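Local atomic coordinates of ferric vibriobactin ABC transporter, periplasmic ferric vibriobactin-binding protein (Vibrio cholerae, PDB entry 3R5T), a protein that binds the iron-siderophore complex ferric vibriobactin in the periplasm and probably delivers it to an ABC transporter for iron uptake. Residues F268-D271 with L272-R276; E277-N280 with S281-R284. One frame throughout, in Å; residues are numbered along the deposited sequence.

Contact 1 (F268-D271 with L272-R276); sequences FRID and LFSAR. With VBN ((4S,5R)-N-{3-[(2,3-dihydroxybenzoyl)amino]propyl}-2-(2,3-dihydroxyphenyl)-N-[3-({[(4S,5R)-2-(2,3-dihydroxyphenyl)-5-met hyl-4,5-dihydro-1,3-oxazol-4-yl]carbonyl}amino)propyl]-5-methyl-4,5-dihydro-1,3-oxazole-4-carboxamide), chain B.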
loop_
_atom_site.group_PDB
_atom_site.type_symbol
_atom_site.label_atom_id
_atom_site.label_comp_id
_atom_site.label_asym_id
_atom_site.label_seq_id
_atom_site.Cartn_x
_atom_site.Cartn_y
_atom_site.Cartn_z
ATOM N N PHE A 268 0.602 -3.689 6.071
ATOM C CA PHE A 268 -0.610 -2.870 6.092
ATOM C C PHE A 268 -0.821 -2.117 4.761
ATOM O O PHE A 268 -1.882 -2.234 4.144
ATOM C CB PHE A 268 -0.654 -1.913 7.298
ATOM C CG PHE A 268 -1.881 -1.070 7.318
ATOM C CD1 PHE A 268 -3.125 -1.653 7.559
ATOM C CD2 PHE A 268 -1.809 0.278 7.054
ATOM C CE1 PHE A 268 -4.282 -0.903 7.546
ATOM C CE2 PHE A 268 -2.968 1.044 7.035
ATOM C CZ PHE A 268 -4.207 0.445 7.279
ATOM N N ARG A 269 0.183 -1.367 4.323
ATOM C CA ARG A 269 0.140 -0.709 3.013
ATOM C C ARG A 269 1.226 -1.306 2.139
ATOM O O ARG A 269 2.264 -1.770 2.657
ATOM C CB ARG A 269 0.366 0.797 3.158
ATOM C CG ARG A 269 -0.812 1.589 3.719
ATOM C CD ARG A 269 -1.991 1.618 2.789
ATOM N NE ARG A 269 -2.892 2.751 3.027
ATOM C CZ ARG A 269 -4.057 2.678 3.664
ATOM N NH1 ARG A 269 -4.502 1.521 4.144
ATOM N NH2 ARG A 269 -4.802 3.768 3.803
ATOM N N ILE A 270 0.990 -1.302 0.826
ATOM C CA ILE A 270 1.923 -1.887 -0.134
ATOM C C ILE A 270 2.773 -0.835 -0.829
ATOM O O ILE A 270 2.263 0.070 -1.495
ATOM C CB ILE A 270 1.185 -2.672 -1.225
ATOM C CG1 ILE A 270 0.334 -3.786 -0.599
ATOM C CG2 ILE A 270 2.202 -3.209 -2.237
ATOM C CD1 ILE A 270 1.143 -4.758 0.212
ATOM N N ASP A 271 4.077 -0.933 -0.642
ATOM C CA ASP A 271 5.020 -0.145 -1.415
ATOM C C ASP A 271 6.135 -1.121 -1.803
ATOM O O ASP A 271 6.078 -2.297 -1.451
ATOM C CB ASP A 271 5.509 1.063 -0.595
ATOM C CG ASP A 271 5.994 0.666 0.761
ATOM O OD1 ASP A 271 5.461 1.182 1.767
ATOM O OD2 ASP A 271 6.930 -0.162 0.818
ATOM N N LEU A 272 7.140 -0.659 -2.527
ATOM C CA LEU A 272 8.228 -1.537 -2.944
ATOM C C LEU A 272 8.824 -2.293 -1.757
ATOM O O LEU A 272 9.115 -3.487 -1.852
ATOM C CB LEU A 272 9.323 -0.720 -3.606
ATOM C CG LEU A 272 10.599 -1.501 -3.916
ATOM C CD1 LEU A 272 10.374 -2.655 -4.905
ATOM C CD2 LEU A 272 11.670 -0.530 -4.436
ATOM N N PHE A 273 8.975 -1.598 -0.629
ATOM C CA PHE A 273 9.647 -2.181 0.514
ATOM C C PHE A 273 8.811 -3.237 1.207
ATOM O O PHE A 273 9.304 -4.340 1.487
ATOM C CB PHE A 273 10.106 -1.055 1.440
ATOM C CG PHE A 273 10.859 0.005 0.695
ATOM C CD1 PHE A 273 10.252 1.195 0.334
ATOM C CD2 PHE A 273 12.153 -0.243 0.269
ATOM C CE1 PHE A 273 10.961 2.150 -0.397
ATOM C CE2 PHE A 273 12.857 0.704 -0.456
ATOM C CZ PHE A 273 12.261 1.897 -0.789
ATOM N N SER A 274 7.543 -2.949 1.468
ATOM C CA SER A 274 6.711 -3.985 2.077
ATOM C C SER A 274 6.404 -5.106 1.085
ATOM O O SER A 274 6.256 -6.258 1.495
ATOM C CB SER A 274 5.415 -3.421 2.663
ATOM O OG SER A 274 4.694 -2.657 1.718
ATOM N N ALA A 275 6.326 -4.771 -0.201
ATOM C CA ALA A 275 6.100 -5.783 -1.235
ATOM C C ALA A 275 7.245 -6.795 -1.242
ATOM O O ALA A 275 7.017 -8.007 -1.319
ATOM C CB ALA A 275 5.945 -5.127 -2.626
ATOM N N ARG A 276 8.476 -6.303 -1.150
ATOM C CA ARG A 276 9.620 -7.210 -1.051
ATOM C C ARG A 276 9.505 -8.121 0.170
ATOM O O ARG A 276 9.761 -9.324 0.078
ATOM C CB ARG A 276 10.922 -6.427 -0.963
ATOM C CG ARG A 276 11.432 -5.918 -2.287
ATOM C CD ARG A 276 12.668 -5.064 -2.081
ATOM N NE ARG A 276 13.173 -4.596 -3.364
ATOM C CZ ARG A 276 13.949 -3.531 -3.525
ATOM N NH1 ARG A 276 14.320 -2.805 -2.477
ATOM N NH2 ARG A 276 14.355 -3.190 -4.741
HETATM C C VBN B . -9.084 2.593 10.586
HETATM N N VBN B . -8.333 4.176 8.755
HETATM O O VBN B . -10.103 2.338 10.036
HETATM C CA VBN B . -8.211 3.759 10.141
HETATM C CB VBN B . -8.509 5.109 10.894
HETATM C CAB VBN B . -0.550 1.508 11.019
HETATM O OAC VBN B . -9.136 -2.659 8.867
HETATM O OAD VBN B . -4.347 3.506 12.623
HETATM O OAF VBN B . -6.975 1.845 5.510
HETATM O OAG VBN B . -10.183 4.869 3.904
HETATM O OAH VBN B . -6.324 4.740 6.179
HETATM O OAI VBN B . -7.988 1.266 7.901
HETATM O OAJ VBN B . -9.041 3.928 6.187
HETATM O OAK VBN B . -5.581 3.228 8.309
HETATM C CAL VBN B . -7.669 -1.800 5.039
HETATM C CAM VBN B . -11.128 7.474 6.396
HETATM C CAN VBN B . -2.804 5.832 6.662
HETATM C CAO VBN B . -7.250 -0.459 4.743
HETATM C CAP VBN B . -11.008 6.785 5.155
HETATM C CAQ VBN B . -4.109 5.726 6.076
HETATM C CAR VBN B . -8.224 -2.125 6.331
HETATM C CAS VBN B . -10.553 6.951 7.563
HETATM C CAT VBN B . -2.467 5.080 7.817
HETATM C CAU VBN B . -9.622 -0.454 11.999
HETATM C CAV VBN B . -7.086 1.285 13.654
HETATM C CAW VBN B . -10.264 -0.793 10.643
HETATM C CAX VBN B . -5.666 1.510 14.224
HETATM C CAY VBN B . -9.714 1.013 12.425
HETATM C CAZ VBN B . -7.504 2.276 12.555
HETATM N NBB VBN B . -9.490 -0.463 9.449
HETATM N NBC VBN B . -4.649 1.254 13.205
HETATM N NBD VBN B . -3.777 2.274 9.946
HETATM O OBF VBN B . -1.789 3.505 10.099
HETATM C CBG VBN B . -8.984 -1.519 8.602
HETATM C CBH VBN B . -4.070 2.357 12.434
HETATM C CBJ VBN B . -9.413 5.128 8.756
HETATM C CBK VBN B . -7.384 0.550 5.740
HETATM C CBL VBN B . -10.313 5.563 5.093
HETATM C CBM VBN B . -5.034 4.867 6.664
HETATM C CBN VBN B . -7.914 0.249 6.961
HETATM C CBO VBN B . -9.772 5.077 6.212
HETATM C CBP VBN B . -4.702 4.144 7.778
HETATM C CBQ VBN B . -8.349 -1.150 7.266
HETATM C CBR VBN B . -9.873 5.803 7.487
HETATM C CBS VBN B . -3.361 4.237 8.364
HETATM C CBU VBN B . -1.694 2.491 11.190
HETATM C CBW VBN B . -3.109 3.502 9.649
HETATM C CBX VBN B . -3.203 1.934 11.255
HETATM N NBY VBN B . -8.729 1.922 11.831
HETATM O OG1 VBN B . -9.457 5.820 9.985
HETATM C CG2 VBN B . -7.338 5.890 11.469
#
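Asp271 and Ser274 exchange side chain for backbone in both directions. Asp271 OD2 accepts from Ser274 N at 2.9 Å, with the donor lying above the carboxylate plane rather than in it. In return Ser274 OG accepts from Asp271 N at 3.0 Å, and the angle of 165° at the hydrogen shows a straight bond. The same hydroxyl donates to Arg269 O at 2.8 Å, in the carbonyl plane and on a lone pair, so two bonds fix the rotation of the serine. Its chi1 of 53° sets OG between the backbone N and the carbonyl carbon, turned back over the incoming chain. A weaker, bent bond joins Phe273 N to Asp271 OD2. These reciprocal bonds define a capping box: Asp271 is the N-cap of helix 272-286, and its carboxylate probably gains from the positive end of the helix dipole. The first full helical turn follows directly, with Ala275 N donating to Asp271 O at 2.8 Å. Asp271 OD1 turns to Gln58 NE2, so both carboxylate oxygens are used.

Upstream of the cap, the chain serves the siderophore pocket. Arg269 NH1 donates to VBN OAF at 2.8 Å, the ligand oxygen lying in the guanidinium plane at its edge, while NH2 adds a longer, weak bond to OAF. Thr32 OG1 and Tyr118 OH hold NE and NH2, positioning the group about 4 Å from the iron(III) ion. Phe268 meets the ligand obliquely, its CZ 3.3 Å from VBN NBD. Apolar packing is slight across the cap: Ile270 CG2 lies 4.2 Å from Ala275 CB. Asp271 OD2 sits near the plane of the Phe273 ring, at its edge.

Contact 2 (E277-N280 with S281-R284); sequences EIIN and SLLR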
loop_
_atom_site.group_PDB
_atom_site.type_symbol
_atom_site.label_atom_id
_atom_site.label_comp_id
_atom_site.label_asym_id
_atom_site.label_seq_id
_atom_site.Cartn_x
_atom_site.Cartn_y
_atom_site.Cartn_z
ATOM N N GLU A 277 9.147 -7.555 1.314
ATOM C CA GLU A 277 9.034 -8.359 2.522
ATOM C C GLU A 277 7.981 -9.451 2.318
ATOM O O GLU A 277 8.192 -10.607 2.683
ATOM C CB GLU A 277 8.658 -7.491 3.731
ATOM C CG GLU A 277 9.742 -6.512 4.158
ATOM C CD GLU A 277 9.444 -5.856 5.504
ATOM O OE1 GLU A 277 8.830 -6.511 6.373
ATOM O OE2 GLU A 277 9.852 -4.696 5.697
ATOM N N ILE A 278 6.838 -9.070 1.764
ATOM C CA ILE A 278 5.745 -10.009 1.511
ATOM C C ILE A 278 6.142 -11.144 0.563
ATOM O O ILE A 278 5.885 -12.312 0.849
ATOM C CB ILE A 278 4.498 -9.286 0.979
ATOM C CG1 ILE A 278 3.960 -8.333 2.042
ATOM C CG2 ILE A 278 3.433 -10.285 0.553
ATOM C CD1 ILE A 278 2.943 -7.290 1.548
ATOM N N ILE A 279 6.765 -10.808 -0.560
ATOM C CA ILE A 279 7.221 -11.818 -1.495
ATOM C C ILE A 279 8.272 -12.711 -0.849
ATOM O O ILE A 279 8.242 -13.932 -1.034
ATOM C CB ILE A 279 7.761 -11.162 -2.786
ATOM C CG1 ILE A 279 6.642 -10.361 -3.464
ATOM C CG2 ILE A 279 8.319 -12.205 -3.751
ATOM C CD1 ILE A 279 5.305 -11.087 -3.543
ATOM N N ASN A 280 9.183 -12.122 -0.074
ATOM C CA ASN A 280 10.169 -12.923 0.659
ATOM C C ASN A 280 9.468 -13.947 1.544
ATOM O O ASN A 280 9.903 -15.096 1.629
ATOM C CB ASN A 280 11.091 -12.047 1.510
ATOM C CG ASN A 280 12.167 -11.338 0.693
ATOM O OD1 ASN A 280 12.386 -11.631 -0.488
ATOM N ND2 ASN A 280 12.854 -10.388 1.336
ATOM N N SER A 281 8.383 -13.542 2.200
ATOM C CA SER A 281 7.675 -14.455 3.101
ATOM C C SER A 281 7.043 -15.597 2.315
ATOM O O SER A 281 6.976 -16.731 2.793
ATOM C CB SER A 281 6.621 -13.721 3.952
ATOM O OG SER A 281 5.424 -13.462 3.231
ATOM N N LEU A 282 6.600 -15.306 1.101
ATOM C CA LEU A 282 5.995 -16.333 0.265
ATOM C C LEU A 282 7.045 -17.343 -0.205
ATOM O O LEU A 282 6.778 -18.548 -0.239
ATOM C CB LEU A 282 5.269 -15.702 -0.925
ATOM C CG LEU A 282 4.090 -14.793 -0.556
ATOM C CD1 LEU A 282 3.451 -14.316 -1.829
ATOM C CD2 LEU A 282 3.074 -15.523 0.321
ATOM N N LEU A 283 8.239 -16.852 -0.538
ATOM C CA LEU A 283 9.351 -17.718 -0.917
ATOM C C LEU A 283 9.716 -18.669 0.216
ATOM O O LEU A 283 9.907 -19.871 0.003
ATOM C CB LEU A 283 10.579 -16.896 -1.304
ATOM C CG LEU A 283 10.585 -16.284 -2.706
ATOM C CD1 LEU A 283 11.664 -15.208 -2.834
ATOM C CD2 LEU A 283 10.776 -17.368 -3.750
ATOM N N ARG A 284 9.826 -18.127 1.419
ATOM C CA ARG A 284 10.200 -18.929 2.578
ATOM C C ARG A 284 9.190 -20.034 2.853
ATOM O O ARG A 284 9.573 -21.150 3.219
ATOM C CB ARG A 284 10.349 -18.049 3.824
ATOM C CG ARG A 284 11.612 -17.206 3.846
ATOM C CD ARG A 284 11.708 -16.371 5.119
ATOM N NE ARG A 284 12.543 -15.197 4.899
ATOM C CZ ARG A 284 12.096 -13.947 4.870
ATOM N NH1 ARG A 284 10.812 -13.678 5.090
ATOM N NH2 ARG A 284 12.950 -12.961 4.650
HETATM O O HOH W 1 9.848 -11.020 4.802
HETATM O O HOH W 2 12.149 -10.181 4.264
#
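Asn280 and Arg284, one helical turn apart, lean across each other with their amide and guanidinium planes 69° apart, too steep for a stack. The aliphatic stem of the asparagine does the touching: its CB lies over one face of the guanidinium, 3.8 Å from Arg284 NH2. Arg284 runs extended from CG to NE back along the helix flank, so that its guanidinium lies alongside Asn280. Two waters hold the guanidinium there, both in its plane at its edge. One accepts from Arg284 NH1 at 2.8 Å and donates to Glu277 O; the other accepts from Arg284 NH2 at 2.9 Å and from Asn280 ND2. In this crystal, where Arg284 also touches a neighbouring molecule, the arginine is tied to the helix through solvent, while Asn280 OD1 is taken by Met296 N in the C-terminal tail.

Ser281 is turned differently. With chi1 at 79° its OG lies between the backbone N and the carbonyl carbon, and donates back to Ile278 O at 2.7 Å. That carbonyl also accepts from Leu282 N at 3.1 Å, so a single oxygen serves two donors, a common way for serine to satisfy its hydroxyl within a helix. The remaining i to i+4 bonds, such as Leu283 N to Ile279 O, are those of a regular helix. Ile279 and Leu282 meet obliquely through their CD1 atoms, 4.1 Å apart.

The helix is amphipathic here: the isoleucines and leucines are buried, while Glu277, Ser281 and Arg284 are at least partly exposed. Ile279 packs on Trp150 and Val154 of helix 137-155, the long lobe-linking helix, Leu283 on Val154 and Asn280 on Trp150, while Ile278 presses on Leu189 and Leu190 of helix 185-192, and Glu277 reaches Asn266 in the loop that follows strand 260-264.

Both contacts belong to helix 272-286, contact 1 at its start and contact 2 further along, their centres about 11 Å apart. Contact 1 is the deeper, its centre about 6 Å from the centre of the chain, and the polar groups of Arg269, Asp271 and Ser274 are met directly by protein or ligand atoms. The centre of contact 2 is about 16 Å from the chain centre; its leucines and isoleucines are buried, but its polar edge, with exposed Arg284, is bridged by water. Helices 137-155 and 185-192 touch side chains of both. Besides the continuous helix backbone, their side chains pack, Ile270 CD1 lying 3.4 Å from Ile278 CD1, which joins the loop to a later turn.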